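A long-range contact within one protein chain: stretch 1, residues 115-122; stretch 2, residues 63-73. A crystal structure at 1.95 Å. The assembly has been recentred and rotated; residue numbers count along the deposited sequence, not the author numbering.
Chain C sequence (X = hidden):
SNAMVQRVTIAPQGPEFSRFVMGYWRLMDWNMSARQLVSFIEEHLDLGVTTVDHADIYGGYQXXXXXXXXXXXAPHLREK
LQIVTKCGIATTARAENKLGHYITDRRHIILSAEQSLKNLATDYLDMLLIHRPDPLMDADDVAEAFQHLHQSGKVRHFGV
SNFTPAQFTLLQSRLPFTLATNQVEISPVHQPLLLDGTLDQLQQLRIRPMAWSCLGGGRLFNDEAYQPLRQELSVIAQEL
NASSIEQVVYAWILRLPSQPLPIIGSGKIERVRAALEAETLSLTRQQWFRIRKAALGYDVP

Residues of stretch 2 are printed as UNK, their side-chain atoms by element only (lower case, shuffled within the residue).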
# COMPACT_ATOMS: atom_id res chain seq x y z
N GLN C 115 21.02 17.05 32.55
CA GLN C 115 19.97 18.06 32.69
C GLN C 115 18.73 17.46 33.36
O GLN C 115 18.07 18.11 34.18
CB GLN C 115 19.59 18.66 31.33
CG GLN C 115 20.35 19.91 30.97
CD GLN C 115 20.27 20.98 32.06
OE1 GLN C 115 19.19 21.36 32.49
NE2 GLN C 115 21.43 21.44 32.51
N SER C 116 18.41 16.21 33.02
CA SER C 116 17.29 15.51 33.63
C SER C 116 17.47 15.42 35.14
O SER C 116 16.55 15.74 35.90
CB SER C 116 17.12 14.10 33.03
OG SER C 116 16.62 14.17 31.71
N LEU C 117 18.66 15.02 35.57
CA LEU C 117 18.99 14.99 37.00
C LEU C 117 18.75 16.34 37.68
O LEU C 117 18.19 16.40 38.77
CB LEU C 117 20.44 14.57 37.21
CG LEU C 117 20.79 13.13 36.88
CD1 LEU C 117 22.22 12.82 37.32
CD2 LEU C 117 19.81 12.19 37.55
N LYS C 118 19.20 17.42 37.04
CA LYS C 118 19.01 18.75 37.60
C LYS C 118 17.53 19.15 37.62
O LYS C 118 17.04 19.68 38.61
CB LYS C 118 19.83 19.78 36.83
CG LYS C 118 21.33 19.57 36.92
CD LYS C 118 22.07 20.58 36.05
CE LYS C 118 23.58 20.40 36.13
NZ LYS C 118 24.30 21.40 35.28
N ASN C 119 16.83 18.88 36.51
CA ASN C 119 15.40 19.19 36.42
C ASN C 119 14.57 18.46 37.46
O ASN C 119 13.76 19.08 38.16
CB ASN C 119 14.87 18.84 35.03
CG ASN C 119 15.39 19.77 33.97
OD1 ASN C 119 15.79 20.89 34.27
ND2 ASN C 119 15.38 19.32 32.73
N LEU C 120 14.78 17.15 37.55
CA LEU C 120 14.00 16.31 38.45
C LEU C 120 14.46 16.44 39.91
O LEU C 120 13.86 15.85 40.80
CB LEU C 120 14.10 14.84 38.01
CG LEU C 120 13.49 14.53 36.63
CD1 LEU C 120 13.95 13.17 36.09
CD2 LEU C 120 11.96 14.60 36.69
N ALA C 121 15.52 17.22 40.13
CA ALA C 121 16.11 17.43 41.45
C ALA C 121 16.45 16.12 42.15
O ALA C 121 16.05 15.89 43.30
CB ALA C 121 15.17 18.28 42.33
N THR C 122 17.19 15.26 41.45
CA THR C 122 17.60 13.97 42.00
C THR C 122 18.98 13.59 41.45
O THR C 122 19.41 14.12 40.42
CB THR C 122 16.59 12.86 41.66
OG1 THR C 122 16.95 11.66 42.35
CG2 THR C 122 16.57 12.59 40.15
N UNK C 63 8.21 19.73 31.54
CA UNK C 63 7.56 18.79 32.45
C UNK C 63 8.51 18.22 33.49
O UNK C 63 8.13 18.05 34.64
c UNK C 63 6.89 17.64 31.69
s UNK C 63 5.35 18.10 30.86
N UNK C 64 9.74 17.91 33.08
CA UNK C 64 10.72 17.37 34.03
C UNK C 64 10.92 18.34 35.20
O UNK C 64 10.86 17.93 36.36
c UNK C 64 12.16 15.72 32.69
o UNK C 64 13.85 14.32 31.75
c UNK C 64 12.07 17.09 33.35
c UNK C 64 13.50 15.49 32.00
o UNK C 64 14.20 16.49 31.69
N UNK C 65 11.14 19.61 34.88
CA UNK C 65 11.41 20.61 35.90
C UNK C 65 10.21 20.84 36.81
O UNK C 65 10.37 21.12 38.00
c UNK C 65 11.83 21.93 35.25
N UNK C 66 9.01 20.76 36.24
CA UNK C 66 7.80 20.91 37.05
C UNK C 66 7.70 19.76 38.05
O UNK C 66 7.28 19.94 39.20
c UNK C 66 6.57 20.96 36.16
N UNK C 67 8.11 18.58 37.61
CA UNK C 67 8.11 17.41 38.48
C UNK C 67 9.13 17.55 39.61
O UNK C 67 8.85 17.23 40.76
c UNK C 67 8.87 14.18 39.17
c UNK C 67 8.47 13.02 39.84
c UNK C 67 7.17 12.56 39.71
c UNK C 67 6.27 13.26 38.93
c UNK C 67 8.38 16.14 37.68
c UNK C 67 7.97 14.89 38.39
c UNK C 67 6.66 14.42 38.28
N UNK C 68 10.32 18.04 39.27
CA UNK C 68 11.36 18.24 40.26
C UNK C 68 11.02 19.26 41.33
O UNK C 68 11.56 19.22 42.44
N UNK C 69 10.13 20.19 41.02
CA UNK C 69 9.66 21.15 42.02
C UNK C 69 8.83 20.46 43.09
O UNK C 69 8.89 20.83 44.26
c UNK C 69 8.84 22.25 41.36
c UNK C 69 9.64 23.19 40.48
c UNK C 69 8.76 24.20 39.78
o UNK C 69 9.30 25.18 39.22
o UNK C 69 7.52 24.04 39.80
N UNK C 70 8.05 19.46 42.69
CA UNK C 70 7.27 18.67 43.64
C UNK C 70 8.20 17.81 44.50
O UNK C 70 8.02 17.72 45.71
c UNK C 70 6.26 17.79 42.92
N UNK C 71 9.19 17.20 43.86
CA UNK C 71 10.17 16.39 44.59
C UNK C 71 10.98 17.22 45.58
O UNK C 71 11.45 16.70 46.59
c UNK C 71 11.55 13.82 41.98
c UNK C 71 9.68 13.63 43.69
c UNK C 71 10.48 14.57 42.79
c UNK C 71 11.11 15.69 43.61
N UNK C 72 11.15 18.51 45.29
CA UNK C 72 11.90 19.38 46.17
C UNK C 72 11.08 19.70 47.41
O UNK C 72 11.61 19.78 48.51
c UNK C 72 12.33 20.68 45.46
o UNK C 72 13.25 20.37 44.40
c UNK C 72 13.00 21.64 46.43
N UNK C 73 9.77 19.86 47.24
CA UNK C 73 8.87 20.09 48.37
C UNK C 73 8.68 18.83 49.22
O UNK C 73 8.39 18.92 50.41
c UNK C 73 7.51 20.59 47.88
c UNK C 73 6.08 22.23 46.66
c UNK C 73 7.46 21.96 47.22
c UNK C 73 7.86 23.04 48.21
O HOH W 1 12.98 21.61 39.02

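Position 63 opens the helix with one carbon followed by a sulfur, which is cysteine. Cys-63 points away from stretch 1 and is buried against other parts of the protein.

Position 64 carries three carbons in a row, the third bearing two oxygens: an acid one carbon longer than aspartate, hence glutamate. Extended at chi2 and pointing toward stretch 1, Glu-64 accepts a hydrogen bond at OE1 from Asn-119 ND2 (3.2 Å, nearly linear at 169°). Its OE2 lies 2.8 Å from Ser-116 OG and is also bonded elsewhere in the structure, so a buried carboxylate is well supplied with polar partners.

Positions 65 and 66 each show a single carbon and are alanines. At Ala-65, CB points sideways and CA lies 3.6 Å from Asn-119 O, so the backbones pass close here; Ala-66 faces away.

Position 67 has one carbon leading to a ring of six carbons with no oxygen, so phenylalanine rather than tyrosine. The ring of Phe-67 is buried, and its CD2 meets Leu-120 CD2 at 4.0 Å, an apolar contact.

Position 68 has no side-chain atoms and is glycine. Its CA lies 3.7 Å from the CA of Leu-120. An ideal CB built on Gly-68 would fall 1.8 Å from Asn-119 O, a clash, whereas its bare CA makes a CA-H...O contact with that oxygen at 3.3 Å.

Position 69 repeats three carbons and two terminal oxygens: glutamate, directed away, its charge at home in an exposed place. Position 70, one carbon, is alanine, beyond reach of stretch 1; its methyl is buried without leaving a polar group unpaired.

Position 71 has four carbons forked at the second, the mark of leucine. Buried Leu-71 points toward stretch 1, its apolar CD1 packing 3.3 Å from Leu-120 O without hydrogen bonding.

Position 72 has one carbon bearing an oxygen and a carbon, which is threonine. Its OG1 donates to Gly-68 O (2.8 Å), satisfying the hydroxyl within its own helix, and sits 3.5 Å from Ala-121 CB.

Position 73, again four carbons forked at the second, is leucine, exposed and out of reach, so this contact gives no reason for its type.

The helix axes approach to 8.6 Å at 42°, and residues 119 to 121 settle on Gly-68. There Ala-121 turns to positive phi in a Schellman motif, with Thr-122 N bonded to Leu-117 O (3.1 Å). One water donates to both Asn-119 O and Ala-65 O, each at 2.8 Å. Polar bonds at Glu-64, close backbone packing at Gly-68 and apolar packing around Leu-120 together hold the contact.

Stretch 2, residues 63-73: CEAAFGEALTL
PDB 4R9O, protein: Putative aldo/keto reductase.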